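Local coordinates for ABC transporter, substrate binding protein (Aeropyrum pernix, PDB 3EAF) that probably binds a small solute outside the cell and delivers it to the membrane permease of an ABC transporter, and carries a bound magnesium ion, at residues L144-D149 / Y202-N207; L10-G15 / K54-Y59; L300-E305 / N327-G332. All coordinates share one frame; numbering follows the deposited sequence.

Contact 1 of 3, residues L144-D149 / Y202-N207; sequences LALAYD and YVWCGN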
loop_
_atom_site.group_PDB
_atom_site.type_symbol
_atom_site.label_atom_id
_atom_site.label_comp_id
_atom_site.label_asym_id
_atom_site.label_seq_id
_atom_site.Cartn_x
_atom_site.Cartn_y
_atom_site.Cartn_z
ATOM N N LEU A 144 -23.116 7.159 -1.804
ATOM C CA LEU A 144 -21.656 7.178 -1.844
ATOM C C LEU A 144 -21.120 8.032 -2.992
ATOM O O LEU A 144 -21.470 7.812 -4.143
ATOM C CB LEU A 144 -21.115 5.741 -1.953
ATOM C CG LEU A 144 -19.619 5.455 -2.155
ATOM C CD1 LEU A 144 -18.780 5.949 -0.978
ATOM C CD2 LEU A 144 -19.378 3.955 -2.394
ATOM N N ALA A 145 -20.262 8.997 -2.662
ATOM C CA ALA A 145 -19.547 9.799 -3.658
ATOM C C ALA A 145 -18.105 9.310 -3.763
ATOM O O ALA A 145 -17.513 8.924 -2.759
ATOM C CB ALA A 145 -19.581 11.274 -3.269
ATOM N N LEU A 146 -17.547 9.332 -4.971
ATOM C CA LEU A 146 -16.175 8.866 -5.221
ATOM C C LEU A 146 -15.288 10.032 -5.650
ATOM O O LEU A 146 -15.492 10.618 -6.717
ATOM C CB LEU A 146 -16.157 7.772 -6.306
ATOM C CG LEU A 146 -17.093 6.564 -6.146
ATOM C CD1 LEU A 146 -17.107 5.700 -7.416
ATOM C CD2 LEU A 146 -16.735 5.730 -4.917
ATOM N N ALA A 147 -14.313 10.373 -4.810
ATOM C CA ALA A 147 -13.378 11.452 -5.116
ATOM C C ALA A 147 -11.998 10.871 -5.424
ATOM O O ALA A 147 -11.413 10.183 -4.598
ATOM C CB ALA A 147 -13.307 12.442 -3.961
ATOM N N TYR A 148 -11.494 11.138 -6.621
ATOM C CA TYR A 148 -10.200 10.601 -7.053
ATOM C C TYR A 148 -9.705 11.359 -8.277
ATOM O O TYR A 148 -10.504 11.995 -8.975
ATOM C CB TYR A 148 -10.322 9.102 -7.379
ATOM C CG TYR A 148 -11.260 8.828 -8.536
ATOM C CD1 TYR A 148 -10.765 8.645 -9.825
ATOM C CD2 TYR A 148 -12.647 8.793 -8.350
ATOM C CE1 TYR A 148 -11.619 8.416 -10.898
ATOM C CE2 TYR A 148 -13.512 8.556 -9.419
ATOM C CZ TYR A 148 -12.988 8.370 -10.688
ATOM O OH TYR A 148 -13.821 8.133 -11.756
ATOM N N ASP A 149 -8.399 11.270 -8.543
ATOM C CA ASP A 149 -7.789 11.891 -9.721
ATOM C C ASP A 149 -7.959 11.000 -10.951
ATOM O O ASP A 149 -7.321 9.952 -11.072
ATOM C CB ASP A 149 -6.300 12.190 -9.459
ATOM C CG ASP A 149 -5.672 13.112 -10.514
ATOM O OD1 ASP A 149 -6.140 13.146 -11.677
ATOM O OD2 ASP A 149 -4.692 13.811 -10.169
ATOM N N TYR A 202 -21.646 8.923 2.519
ATOM C CA TYR A 202 -20.279 8.427 2.550
ATOM C C TYR A 202 -19.468 8.953 1.364
ATOM O O TYR A 202 -19.976 9.052 0.241
ATOM C CB TYR A 202 -20.254 6.894 2.545
ATOM C CG TYR A 202 -21.238 6.226 3.493
ATOM C CD1 TYR A 202 -21.121 6.365 4.877
ATOM C CD2 TYR A 202 -22.269 5.433 3.000
ATOM C CE1 TYR A 202 -22.033 5.738 5.749
ATOM C CE2 TYR A 202 -23.176 4.804 3.853
ATOM C CZ TYR A 202 -23.055 4.958 5.221
ATOM O OH TYR A 202 -23.963 4.321 6.050
ATOM N N VAL A 203 -18.211 9.299 1.632
ATOM C CA VAL A 203 -17.274 9.728 0.587
ATOM C C VAL A 203 -16.058 8.809 0.579
ATOM O O VAL A 203 -15.443 8.585 1.622
ATOM C CB VAL A 203 -16.814 11.198 0.785
ATOM C CG1 VAL A 203 -15.711 11.575 -0.215
ATOM C CG2 VAL A 203 -17.992 12.165 0.649
ATOM N N TRP A 204 -15.735 8.265 -0.597
ATOM C CA TRP A 204 -14.466 7.563 -0.821
ATOM C C TRP A 204 -13.424 8.517 -1.420
ATOM O O TRP A 204 -13.743 9.306 -2.306
ATOM C CB TRP A 204 -14.681 6.361 -1.749
ATOM C CG TRP A 204 -13.413 5.769 -2.312
ATOM C CD1 TRP A 204 -12.887 5.976 -3.562
ATOM C CD2 TRP A 204 -12.515 4.879 -1.642
ATOM N NE1 TRP A 204 -11.716 5.267 -3.708
ATOM C CE2 TRP A 204 -11.468 4.580 -2.547
ATOM C CE3 TRP A 204 -12.494 4.301 -0.367
ATOM C CZ2 TRP A 204 -10.407 3.729 -2.213
ATOM C CZ3 TRP A 204 -11.443 3.456 -0.037
ATOM C CH2 TRP A 204 -10.415 3.179 -0.957
ATOM N N CYS A 205 -12.188 8.463 -0.927
ATOM C CA CYS A 205 -11.099 9.188 -1.579
ATOM C C CYS A 205 -9.941 8.260 -1.958
ATOM O O CYS A 205 -9.427 7.531 -1.117
ATOM C CB CYS A 205 -10.607 10.361 -0.727
ATOM S SG CYS A 205 -9.432 11.419 -1.612
ATOM N N GLY A 206 -9.533 8.316 -3.225
ATOM C CA GLY A 206 -8.515 7.411 -3.753
ATOM C C GLY A 206 -7.099 7.955 -3.868
ATOM O O GLY A 206 -6.235 7.287 -4.426
ATOM N N ASN A 207 -6.854 9.142 -3.305
ATOM C CA ASN A 207 -5.549 9.807 -3.397
ATOM C C ASN A 207 -4.705 9.638 -2.120
ATOM O O ASN A 207 -5.141 8.994 -1.161
ATOM C CB ASN A 207 -5.730 11.308 -3.684
ATOM C CG ASN A 207 -6.417 11.592 -5.012
ATOM O OD1 ASN A 207 -6.659 10.691 -5.820
ATOM N ND2 ASN A 207 -6.731 12.862 -5.244
#
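Leu146 and Trp204 sit side by side on neighbouring parallel strands, and their side chains cross obliquely: CD2 of Leu146 rests 3.8 Å from CB of Trp204, at the root of the indole. Two residues earlier, on the same face, CD1 of Leu144 lies 3.9 Å from CB of Tyr202. Leu144 holds CG anti to the backbone N (chi1 174°), and chi2 of 63° sets CD1. The other face carries smaller groups, with Ala145 and Ala147 beside Val203 and Cys205. The pairing is regular: four backbone bonds, donated by the two strands in turn, run from Ala145 N to Tyr202 O (2.9 Å) through to Gly206 N to Ala147 O (3.0 Å). These strands, 142-148 and 202-205, are neighbours in the sheet of the second alpha/beta lobe of a periplasmic-binding-protein fold. Past the last bridge a side chain takes over, as Asp149 N donates to Asn207 OD1 at 3.3 Å, in the carbonyl plane and on a lone pair. Ser155 also bonds that oxygen, while Asn207 ND2 is engaged by Leu179 O and Ser211, which fixes the amide's rotation. Helix 159-165 packs on Leu146 and Trp204 through Ile162; helix 124-139 reaches Leu144 through Leu132.

Contact 2 of 3, residues L10-G15 / K54-Y59; sequences LVDETG and KRDYAY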
loop_
_atom_site.group_PDB
_atom_site.type_symbol
_atom_site.label_atom_id
_atom_site.label_comp_id
_atom_site.label_asym_id
_atom_site.label_seq_id
_atom_site.Cartn_x
_atom_site.Cartn_y
_atom_site.Cartn_z
ATOM N N LEU A 10 13.189 1.542 -5.574
ATOM C CA LEU A 10 12.590 2.662 -6.284
ATOM C C LEU A 10 11.606 3.385 -5.363
ATOM O O LEU A 10 10.625 2.797 -4.908
ATOM C CB LEU A 10 11.887 2.158 -7.551
ATOM C CG LEU A 10 11.478 3.176 -8.615
ATOM C CD1 LEU A 10 12.672 3.594 -9.471
ATOM C CD2 LEU A 10 10.372 2.586 -9.481
ATOM N N VAL A 11 11.889 4.650 -5.073
ATOM C CA VAL A 11 11.102 5.413 -4.100
ATOM C C VAL A 11 10.691 6.790 -4.611
ATOM O O VAL A 11 11.293 7.329 -5.541
ATOM C CB VAL A 11 11.839 5.556 -2.734
ATOM C CG1 VAL A 11 11.996 4.193 -2.058
ATOM C CG2 VAL A 11 13.203 6.252 -2.885
ATOM N N ASP A 12 9.649 7.351 -4.000
ATOM C CA ASP A 12 9.300 8.745 -4.230
ATOM C C ASP A 12 9.582 9.546 -2.964
ATOM O O ASP A 12 8.785 9.542 -2.027
ATOM C CB ASP A 12 7.833 8.886 -4.655
ATOM C CG ASP A 12 7.444 10.327 -4.938
ATOM O OD1 ASP A 12 8.330 11.209 -4.876
ATOM O OD2 ASP A 12 6.254 10.580 -5.226
ATOM N N GLU A 13 10.720 10.233 -2.947
ATOM C CA GLU A 13 11.117 11.039 -1.797
ATOM C C GLU A 13 10.871 12.536 -1.974
ATOM O O GLU A 13 10.895 13.291 -1.000
ATOM C CB GLU A 13 12.591 10.797 -1.473
ATOM C CG GLU A 13 12.878 9.410 -0.919
ATOM C CD GLU A 13 14.338 9.213 -0.567
ATOM O OE1 GLU A 13 15.200 9.852 -1.212
ATOM O OE2 GLU A 13 14.627 8.417 0.357
ATOM N N THR A 14 10.627 12.963 -3.209
ATOM C CA THR A 14 10.567 14.394 -3.516
ATOM C C THR A 14 9.370 14.790 -4.383
ATOM O O THR A 14 9.122 15.981 -4.590
ATOM C CB THR A 14 11.866 14.871 -4.222
ATOM O OG1 THR A 14 12.161 14.007 -5.332
ATOM C CG2 THR A 14 13.045 14.885 -3.240
ATOM N N GLY A 15 8.641 13.798 -4.889
ATOM C CA GLY A 15 7.508 14.041 -5.791
ATOM C C GLY A 15 6.140 14.128 -5.127
ATOM O O GLY A 15 6.041 14.303 -3.908
ATOM N N LYS A 54 19.324 2.563 -4.018
ATOM C CA LYS A 54 18.175 3.445 -3.848
ATOM C C LYS A 54 18.129 4.523 -4.921
ATOM O O LYS A 54 19.129 5.193 -5.187
ATOM C CB LYS A 54 18.168 4.088 -2.462
ATOM C CG LYS A 54 16.877 4.838 -2.158
ATOM C CD LYS A 54 16.841 5.383 -0.738
ATOM C CE LYS A 54 17.437 6.774 -0.670
ATOM N NZ LYS A 54 17.193 7.390 0.660
ATOM N N ARG A 55 16.956 4.685 -5.525
ATOM C CA ARG A 55 16.733 5.711 -6.542
ATOM C C ARG A 55 15.418 6.445 -6.288
ATOM O O ARG A 55 14.353 5.828 -6.288
ATOM C CB ARG A 55 16.722 5.078 -7.938
ATOM C CG ARG A 55 18.062 4.501 -8.394
ATOM C CD ARG A 55 19.064 5.607 -8.682
ATOM N NE ARG A 55 20.337 5.081 -9.159
ATOM C CZ ARG A 55 21.400 4.879 -8.387
ATOM N NH1 ARG A 55 21.350 5.159 -7.090
ATOM N NH2 ARG A 55 22.521 4.404 -8.920
ATOM N N ASP A 56 15.498 7.753 -6.053
ATOM C CA ASP A 56 14.303 8.596 -5.933
ATOM C C ASP A 56 13.850 9.028 -7.324
ATOM O O ASP A 56 14.490 9.861 -7.973
ATOM C CB ASP A 56 14.576 9.808 -5.032
ATOM C CG ASP A 56 13.461 10.854 -5.071
ATOM O OD1 ASP A 56 12.275 10.512 -5.293
ATOM O OD2 ASP A 56 13.775 12.041 -4.858
ATOM N N TYR A 57 12.737 8.459 -7.778
ATOM C CA TYR A 57 12.230 8.761 -9.120
ATOM C C TYR A 57 11.117 9.807 -9.127
ATOM O O TYR A 57 10.625 10.191 -10.202
ATOM C CB TYR A 57 11.810 7.477 -9.848
ATOM C CG TYR A 57 10.405 6.972 -9.563
ATOM C CD1 TYR A 57 9.442 6.939 -10.576
ATOM C CD2 TYR A 57 10.046 6.507 -8.301
ATOM C CE1 TYR A 57 8.154 6.466 -10.335
ATOM C CE2 TYR A 57 8.759 6.032 -8.043
ATOM C CZ TYR A 57 7.821 6.010 -9.070
ATOM O OH TYR A 57 6.552 5.535 -8.832
ATOM N N ALA A 58 10.729 10.258 -7.930
ATOM C CA ALA A 58 9.736 11.327 -7.749
ATOM C C ALA A 58 8.392 11.109 -8.476
ATOM O O ALA A 58 7.759 12.067 -8.934
ATOM C CB ALA A 58 10.354 12.703 -8.124
ATOM N N TYR A 59 7.976 9.845 -8.577
ATOM C CA TYR A 59 6.707 9.439 -9.217
ATOM C C TYR A 59 6.679 9.695 -10.727
ATOM O O TYR A 59 5.636 9.573 -11.367
ATOM C CB TYR A 59 5.506 10.107 -8.535
ATOM C CG TYR A 59 4.260 9.254 -8.462
ATOM C CD1 TYR A 59 4.240 8.077 -7.719
ATOM C CD2 TYR A 59 3.087 9.638 -9.121
ATOM C CE1 TYR A 59 3.084 7.294 -7.633
ATOM C CE2 TYR A 59 1.937 8.864 -9.046
ATOM C CZ TYR A 59 1.943 7.696 -8.303
ATOM O OH TYR A 59 0.797 6.941 -8.230
HETATM O O HOH W 1 15.976 12.744 -2.617
#
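Leu10 and Val11 pair in parallel with Arg55 and Asp56, and the backbone is tied by Val11 N to Arg55 O (3.0 Å) and Tyr57 N to Val11 O (2.9 Å) just where both strands run out into loops. Beyond them the carboxylate of Asp56 grips the opposite loop. Its OD1 accepts Glu13 N at 2.8 Å and, closing an Asx turn, Ala58 N at 3.1 Å; the two donors arrive from opposite faces of the carboxylate plane, 65° and 49° out of it. The other oxygen, OD2, takes the hydroxyl of Thr14 OG1 at 2.6 Å on its syn lone pair. Asp12 acts similarly within its own loop, OD1 receiving Gly15 N, while its OD2 bonds Thr17. With OD1 of Asp12 and OD1 of Asp56 4.0 Å apart, the two carboxylates would probably repel, an effect these N-H donors should offset. At the outer end Lys54 NZ meets Glu13 OE2 at 2.8 Å in a salt bridge, the lysine chain bending at chi3 (89°). The Tyr57 ring is sandwiched: CD2 of Leu10 makes a CH-pi contact 4.1 Å from the ring centroid, and Tyr59 N lies over the opposite face. Loops at the carboxyl ends of parallel strands commonly line the ligand cleft in this fold, and a glycerol, probably from the crystallisation liquor, bonds Tyr59 OH, which is consistent with that. Helix 18-38 flanks the charged side, where Glu29 also bridges to Lys54 and Ser25 hydrogen-bonds Glu13; helix 61-74 packs on Tyr57 through Ala64 and Tyr67, and strand 79-82 continues the sheet beyond Leu10.

Contact 3 of 3, residues L300-E305 / N327-G332; sequences LIKAIE and NTFDLG
The phenyl ring of Phe329 meets Lys302 obliquely, with CD1 3.5 Å and CE1 3.6 Å from the lysine CB. Ala303 N approaches the same ring, also at a slant, 4.2 Å from CE1. The arrangement is a loop laid against the end of a helix: residues 327-332 have no regular secondary structure and follow helix 317-326, while Lys302 lies near the carboxyl end of helix 288-304, in the lobe of the periplasmic-binding-protein fold that contains strand 47-56. CB of Phe329 points at the helix, and CG, anti to the carbonyl carbon (chi1 -60°), carries the ring on to Lys302. Leu324 and Leu299 also pack on this aromatic side chain, which lies between helices 288-304 and 317-326. The magnesium ion bound by Glu325, Asp340 and Tyr341 is about 7 Å from the side chain of Phe329, so the ring is a near neighbour of the metal site without being a ligand.

Beyond CB the lysine reaches toward the backbone of Asp330. Its chain bends at chi2 (-99°), and its CG passes CD1 of Leu331 at 4.0 Å, the two side chains running antiparallel as they pass. An alanine in place of Lys302 would keep the CB contact with the ring but would probably leave Asp330 O without its ammonium donor and open a gap beside Leu331. CB of Asp330 points away from the helix, and OD1 accepts Gly333 N. The ammonium group gives a hydrogen to each of two waters, one also bonded to Asp330 N and the other to Gly332 N, while its direct bond, NZ to Asp330 O at 2.9 Å, arrives nearly along the C=O axis (169°).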
loop_
_atom_site.group_PDB
_atom_site.type_symbol
_atom_site.label_atom_id
_atom_site.label_comp_id
_atom_site.label_asym_id
_atom_site.label_seq_id
_atom_site.Cartn_x
_atom_site.Cartn_y
_atom_site.Cartn_z
ATOM N N LEU A 300 10.787 -10.063 0.946
ATOM C CA LEU A 300 11.941 -10.508 0.165
ATOM C C LEU A 300 12.895 -11.385 0.995
ATOM O O LEU A 300 13.347 -12.438 0.527
ATOM C CB LEU A 300 12.690 -9.301 -0.418
ATOM C CG LEU A 300 14.010 -9.560 -1.143
ATOM C CD1 LEU A 300 13.783 -10.370 -2.418
ATOM C CD2 LEU A 300 14.724 -8.251 -1.442
ATOM N N ILE A 301 13.199 -10.946 2.214
ATOM C CA ILE A 301 14.058 -11.699 3.138
ATOM C C ILE A 301 13.522 -13.111 3.360
ATOM O O ILE A 301 14.276 -14.087 3.304
ATOM C CB ILE A 301 14.188 -10.985 4.522
ATOM C CG1 ILE A 301 14.796 -9.580 4.376
ATOM C CG2 ILE A 301 14.963 -11.843 5.528
ATOM C CD1 ILE A 301 16.052 -9.503 3.539
ATOM N N LYS A 302 12.216 -13.214 3.600
ATOM C CA LYS A 302 11.572 -14.512 3.811
ATOM C C LYS A 302 11.694 -15.406 2.573
ATOM O O LYS A 302 11.917 -16.613 2.700
ATOM C CB LYS A 302 10.112 -14.337 4.261
ATOM C CG LYS A 302 9.957 -13.647 5.628
ATOM C CD LYS A 302 9.713 -14.624 6.784
ATOM C CE LYS A 302 9.434 -13.870 8.071
ATOM N NZ LYS A 302 8.875 -14.710 9.158
ATOM N N ALA A 303 11.578 -14.810 1.384
ATOM C CA ALA A 303 11.780 -15.544 0.127
ATOM C C ALA A 303 13.205 -16.117 0.040
ATOM O O ALA A 303 13.384 -17.286 -0.275
ATOM C CB ALA A 303 11.485 -14.651 -1.079
ATOM N N ILE A 304 14.202 -15.285 0.333
ATOM C CA ILE A 304 15.612 -15.700 0.344
ATOM C C ILE A 304 15.878 -16.830 1.347
ATOM O O ILE A 304 16.602 -17.780 1.044
ATOM C CB ILE A 304 16.565 -14.504 0.627
ATOM C CG1 ILE A 304 16.431 -13.452 -0.477
ATOM C CG2 ILE A 304 18.026 -14.984 0.761
ATOM C CD1 ILE A 304 16.982 -12.106 -0.106
ATOM N N GLU A 305 15.282 -16.719 2.529
ATOM C CA GLU A 305 15.397 -17.751 3.563
ATOM C C GLU A 305 14.728 -19.069 3.168
ATOM O O GLU A 305 14.939 -20.091 3.822
ATOM C CB GLU A 305 14.825 -17.248 4.887
ATOM C CG GLU A 305 15.631 -16.134 5.520
ATOM C CD GLU A 305 14.938 -15.480 6.699
ATOM O OE1 GLU A 305 13.684 -15.534 6.787
ATOM O OE2 GLU A 305 15.652 -14.888 7.537
ATOM N N ASN A 327 5.079 -20.852 -0.371
ATOM C CA ASN A 327 5.117 -20.715 1.085
ATOM C C ASN A 327 4.092 -19.716 1.617
ATOM O O ASN A 327 3.791 -18.716 0.963
ATOM C CB ASN A 327 6.514 -20.265 1.553
ATOM C CG ASN A 327 7.618 -21.208 1.122
ATOM O OD1 ASN A 327 8.341 -20.937 0.157
ATOM N ND2 ASN A 327 7.755 -22.323 1.829
ATOM N N THR A 328 3.575 -19.997 2.813
ATOM C CA THR A 328 2.773 -19.047 3.573
ATOM C C THR A 328 3.695 -18.215 4.463
ATOM O O THR A 328 4.561 -18.767 5.142
ATOM C CB THR A 328 1.714 -19.784 4.415
ATOM O OG1 THR A 328 0.751 -20.366 3.534
ATOM C CG2 THR A 328 1.001 -18.838 5.385
ATOM N N PHE A 329 3.520 -16.894 4.448
ATOM C CA PHE A 329 4.415 -15.996 5.185
ATOM C C PHE A 329 3.712 -15.234 6.296
ATOM O O PHE A 329 2.564 -14.795 6.145
ATOM C CB PHE A 329 5.081 -14.988 4.235
ATOM C CG PHE A 329 5.909 -15.621 3.152
ATOM C CD1 PHE A 329 7.214 -16.034 3.405
ATOM C CD2 PHE A 329 5.389 -15.800 1.878
ATOM C CE1 PHE A 329 7.982 -16.618 2.406
ATOM C CE2 PHE A 329 6.146 -16.388 0.880
ATOM C CZ PHE A 329 7.444 -16.790 1.136
ATOM N N ASP A 330 4.414 -15.069 7.411
ATOM C CA ASP A 330 3.961 -14.182 8.473
ATOM C C ASP A 330 5.072 -13.184 8.776
ATOM O O ASP A 330 6.217 -13.566 9.044
ATOM C CB ASP A 330 3.559 -14.962 9.735
ATOM C CG ASP A 330 3.180 -14.043 10.903
ATOM O OD1 ASP A 330 2.477 -13.038 10.687
ATOM O OD2 ASP A 330 3.593 -14.328 12.046
ATOM N N LEU A 331 4.726 -11.906 8.718
ATOM C CA LEU A 331 5.689 -10.840 8.938
ATOM C C LEU A 331 5.522 -10.295 10.349
ATOM O O LEU A 331 5.106 -9.153 10.553
ATOM C CB LEU A 331 5.524 -9.750 7.867
ATOM C CG LEU A 331 6.282 -9.852 6.529
ATOM C CD1 LEU A 331 6.739 -11.269 6.128
ATOM C CD2 LEU A 331 5.466 -9.224 5.409
ATOM N N GLY A 332 5.837 -11.145 11.325
ATOM C CA GLY A 332 5.750 -10.783 12.743
ATOM C C GLY A 332 4.374 -10.316 13.183
ATOM O O GLY A 332 4.253 -9.535 14.126
HETATM O O HOH W 2 6.844 -16.514 7.723
HETATM O O HOH W 3 7.983 -13.561 11.505
#

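Contacts 1 and 2 are of one kind, each pairing two neighbouring parallel strands, but in different sheets, with centres 26 Å apart. Contact 1 is buried, with apolar side chains and one amide beside its backbone bonds, whereas contact 2 is only partly buried and spends carboxylates, a lysine and a hydroxyl on fixing its loops. Contact 3 involves no strand; it is buried too, though small, a helix end and a loop meeting over 192 Å² against 457 and 577 Å², through a lysine, an aromatic ring and waters. Contacts 1 and 3 lie on opposite sides of the chain's centre, and strand 47-56, which enters contact 2, also packs on helix 288-304 of contact 3.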